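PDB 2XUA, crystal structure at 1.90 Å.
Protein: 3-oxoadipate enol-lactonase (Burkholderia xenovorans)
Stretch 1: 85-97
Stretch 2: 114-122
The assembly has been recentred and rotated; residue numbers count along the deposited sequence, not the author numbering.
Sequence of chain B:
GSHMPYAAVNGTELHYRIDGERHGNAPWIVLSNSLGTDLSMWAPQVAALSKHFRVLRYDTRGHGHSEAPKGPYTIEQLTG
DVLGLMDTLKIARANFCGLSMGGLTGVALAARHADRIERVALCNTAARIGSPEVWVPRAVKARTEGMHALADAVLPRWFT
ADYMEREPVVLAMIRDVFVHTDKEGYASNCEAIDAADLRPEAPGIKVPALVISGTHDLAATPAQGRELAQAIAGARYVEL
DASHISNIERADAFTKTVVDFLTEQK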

# COMPACT_ATOMS: atom_id res chain seq x y z
N LEU B 85 21.38 -1.07 5.36
CA LEU B 85 20.52 -2.02 4.64
C LEU B 85 21.27 -2.80 3.56
O LEU B 85 21.16 -4.04 3.48
CB LEU B 85 19.33 -1.26 4.02
CG LEU B 85 18.23 -2.12 3.37
CD1 LEU B 85 17.63 -3.16 4.32
CD2 LEU B 85 17.10 -1.22 2.79
N MSE B 86 21.99 -2.09 2.68
CA MSE B 86 22.83 -2.77 1.68
C MSE B 86 23.81 -3.74 2.31
O MSE B 86 23.92 -4.91 1.90
CB MSE B 86 23.57 -1.75 0.86
CG MSE B 86 22.69 -1.15 -0.19
SE MSE B 86 23.55 0.41 -0.93
CE MSE B 86 25.01 -0.49 -1.89
N ASP B 87 24.50 -3.25 3.34
CA ASP B 87 25.47 -4.08 4.06
C ASP B 87 24.83 -5.36 4.62
O ASP B 87 25.39 -6.47 4.46
CB ASP B 87 26.08 -3.27 5.22
CG ASP B 87 27.11 -2.25 4.74
OD1 ASP B 87 27.50 -2.24 3.55
OD2 ASP B 87 27.54 -1.45 5.58
N THR B 88 23.68 -5.20 5.25
CA THR B 88 22.86 -6.30 5.80
C THR B 88 22.53 -7.33 4.74
O THR B 88 22.55 -8.53 5.02
CB THR B 88 21.50 -5.83 6.42
OG1 THR B 88 21.74 -5.04 7.59
CG2 THR B 88 20.65 -7.01 6.85
N LEU B 89 22.19 -6.86 3.54
CA LEU B 89 21.86 -7.75 2.39
C LEU B 89 23.07 -8.23 1.57
O LEU B 89 22.94 -8.95 0.61
CB LEU B 89 20.77 -7.11 1.52
CG LEU B 89 19.49 -6.76 2.27
CD1 LEU B 89 18.57 -5.94 1.35
CD2 LEU B 89 18.72 -8.01 2.77
N LYS B 90 24.28 -7.87 2.05
CA LYS B 90 25.55 -8.15 1.35
C LYS B 90 25.61 -7.49 -0.03
O LYS B 90 26.32 -7.95 -0.95
CB LYS B 90 25.91 -9.67 1.34
CG LYS B 90 26.03 -10.27 2.77
CD LYS B 90 25.86 -11.82 2.75
CE LYS B 90 24.55 -12.35 3.46
NZ LYS B 90 23.32 -12.83 2.61
N ILE B 91 24.85 -6.42 -0.21
CA ILE B 91 24.85 -5.72 -1.50
C ILE B 91 26.12 -4.83 -1.57
O ILE B 91 26.26 -3.94 -0.74
CB ILE B 91 23.65 -4.81 -1.65
CG1 ILE B 91 22.37 -5.63 -1.77
CG2 ILE B 91 23.84 -3.88 -2.84
CD1 ILE B 91 21.13 -4.78 -1.69
N ALA B 92 26.99 -5.06 -2.54
CA ALA B 92 28.23 -4.31 -2.53
C ALA B 92 28.16 -3.00 -3.31
O ALA B 92 28.88 -2.06 -2.97
CB ALA B 92 29.41 -5.16 -3.03
N ARG B 93 27.39 -2.97 -4.38
CA ARG B 93 27.23 -1.76 -5.18
C ARG B 93 25.82 -1.78 -5.75
O ARG B 93 25.24 -2.86 -5.98
CB ARG B 93 28.24 -1.79 -6.32
CG ARG B 93 28.42 -0.50 -7.13
CD ARG B 93 29.87 -0.52 -7.67
NE ARG B 93 30.06 -0.45 -9.13
CZ ARG B 93 29.58 -1.30 -10.04
NH1 ARG B 93 28.78 -2.31 -9.71
NH2 ARG B 93 29.88 -1.13 -11.32
N ALA B 94 25.24 -0.61 -6.03
CA ALA B 94 23.91 -0.59 -6.63
C ALA B 94 23.67 0.68 -7.41
O ALA B 94 24.23 1.75 -7.10
CB ALA B 94 22.83 -0.73 -5.51
N ASN B 95 22.83 0.56 -8.42
CA ASN B 95 22.14 1.69 -8.99
C ASN B 95 21.19 2.25 -7.94
O ASN B 95 20.78 1.57 -6.98
CB ASN B 95 21.41 1.28 -10.29
CG ASN B 95 22.35 0.67 -11.30
OD1 ASN B 95 22.55 -0.55 -11.35
ND2 ASN B 95 23.00 1.53 -12.06
N PHE B 96 20.87 3.52 -8.07
CA PHE B 96 20.08 4.18 -7.06
C PHE B 96 19.17 5.13 -7.78
O PHE B 96 19.59 5.87 -8.68
CB PHE B 96 20.97 4.94 -6.06
CG PHE B 96 20.22 5.53 -4.88
CD1 PHE B 96 20.11 4.83 -3.70
CD2 PHE B 96 19.61 6.80 -4.98
CE1 PHE B 96 19.40 5.39 -2.60
CE2 PHE B 96 18.87 7.33 -3.91
CZ PHE B 96 18.80 6.67 -2.74
N CYS B 97 17.90 5.09 -7.37
CA CYS B 97 16.85 5.96 -7.94
C CYS B 97 16.03 6.43 -6.78
O CYS B 97 15.37 5.62 -6.09
CB CYS B 97 15.96 5.19 -8.94
SG CYS B 97 14.57 6.15 -9.66
N ALA B 114 30.70 7.02 -3.75
CA ALA B 114 30.77 6.65 -5.16
C ALA B 114 31.06 5.14 -5.38
O ALA B 114 30.62 4.55 -6.37
CB ALA B 114 31.79 7.46 -5.84
N ASP B 115 31.82 4.54 -4.47
CA ASP B 115 32.23 3.12 -4.67
C ASP B 115 31.06 2.14 -4.38
O ASP B 115 31.05 1.02 -4.90
CB ASP B 115 33.40 2.75 -3.75
CG ASP B 115 33.08 3.01 -2.31
OD1 ASP B 115 32.11 3.74 -2.05
OD2 ASP B 115 33.79 2.49 -1.42
N ARG B 116 30.14 2.58 -3.51
CA ARG B 116 28.86 1.89 -3.29
C ARG B 116 27.80 2.07 -4.42
O ARG B 116 26.77 1.36 -4.43
CB ARG B 116 28.28 2.28 -1.93
CG ARG B 116 29.16 1.98 -0.70
CD ARG B 116 29.64 0.47 -0.69
NE ARG B 116 28.61 -0.54 -0.41
CZ ARG B 116 28.07 -0.82 0.77
NH1 ARG B 116 27.19 -1.82 0.88
NH2 ARG B 116 28.40 -0.13 1.89
N ILE B 117 28.03 3.01 -5.35
CA ILE B 117 26.99 3.45 -6.32
C ILE B 117 27.37 3.19 -7.77
O ILE B 117 28.48 3.53 -8.19
CB ILE B 117 26.60 4.99 -6.10
CG1 ILE B 117 25.99 5.25 -4.73
CG2 ILE B 117 25.67 5.49 -7.19
CD1 ILE B 117 24.77 4.38 -4.29
N GLU B 118 26.49 2.62 -8.59
CA GLU B 118 26.83 2.48 -10.01
C GLU B 118 26.39 3.70 -10.80
O GLU B 118 27.22 4.40 -11.35
CB GLU B 118 26.30 1.16 -10.60
CG GLU B 118 26.32 1.04 -12.10
CD GLU B 118 27.40 0.12 -12.61
OE1 GLU B 118 27.37 -1.09 -12.23
OE2 GLU B 118 28.25 0.58 -13.43
N ARG B 119 25.08 3.91 -10.89
CA ARG B 119 24.47 5.01 -11.67
C ARG B 119 23.35 5.56 -10.78
O ARG B 119 22.78 4.84 -9.88
CB ARG B 119 23.96 4.57 -13.06
CG ARG B 119 25.00 4.16 -14.07
CD ARG B 119 24.48 4.17 -15.52
NE ARG B 119 25.63 4.25 -16.46
CZ ARG B 119 25.65 4.84 -17.67
NH1 ARG B 119 24.55 5.40 -18.19
NH2 ARG B 119 26.79 4.84 -18.38
N VAL B 120 23.08 6.87 -10.91
CA VAL B 120 22.14 7.45 -9.97
C VAL B 120 21.04 8.12 -10.79
O VAL B 120 21.36 8.72 -11.78
CB VAL B 120 22.88 8.37 -8.97
CG1 VAL B 120 23.12 9.76 -9.54
CG2 VAL B 120 22.21 8.41 -7.63
N ALA B 121 19.75 7.93 -10.45
CA ALA B 121 18.66 8.66 -11.09
C ALA B 121 18.08 9.57 -9.98
O ALA B 121 17.60 9.07 -8.96
CB ALA B 121 17.55 7.69 -11.63
N LEU B 122 18.11 10.89 -10.19
CA LEU B 122 17.78 11.78 -9.10
C LEU B 122 16.48 12.50 -9.50
O LEU B 122 16.47 13.38 -10.36
CB LEU B 122 18.92 12.76 -8.85
CG LEU B 122 20.29 12.10 -8.58
CD1 LEU B 122 21.40 13.15 -8.83
CD2 LEU B 122 20.36 11.65 -7.14
O HOH W 1 31.62 -1.44 -3.93

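The guanidinium of Arg116 acts as a hub for the loop that leads from helix 85-88 into strand 94-97, gathering three oxygens around its edge, near its plane. Arg116 NH1 donates to Asp87 OD1 at 2.7 Å in a salt bridge and to Ile91 O at 2.8 Å, while Arg116 NE donates to Ala92 O at 3.0 Å; Arg116 NH2 adds a weak bond to Asp87 OD1 at 2.8 Å. The CA-to-CB bond of Arg116 points away from the first stretch, but chi1 to chi3 are all m, and the chain folds back to bring its charged end onto the loop. The helix closes in a Schellman motif, with Lys90 at positive phi and Ile91 N bonded to Met86 O at 2.8 Å. A water donates to both Ala92 O (3.0 Å) and Asp115 O (2.7 Å), linking the two backbones beside the hub.

Beyond it the strands run parallel, 8° apart. Ala94 N donates to Arg116 O at 3.0 Å, and Ala94 O accepts from Glu118 N at 2.8 Å. A beta bulge then shifts the register by one residue where the second stretch turns a corner at Glu118, yet the bonding continues: Phe96 N to Arg119 O is 2.9 Å, and Ala121 N to Phe96 O is 2.7 Å. CA-H...O contacts supplement this ladder, among them Ile117 CA to Ala94 O at 3.3 Å.

Side chains divide between the sheet faces. Phe96 shares one with Ile117 and Val120, its CB lying 4.2 Å from Ile117 CD1 and 4.0 Å from Val120 CG2, an apolar cluster. On the other, Cys97 SG meets Ala121 CB at 3.9 Å. At the exposed margin, Arg93 NH2 forms a salt bridge with Glu118 OE1 at 2.7 Å, the carboxylate oxygen lying over one face of the guanidinium.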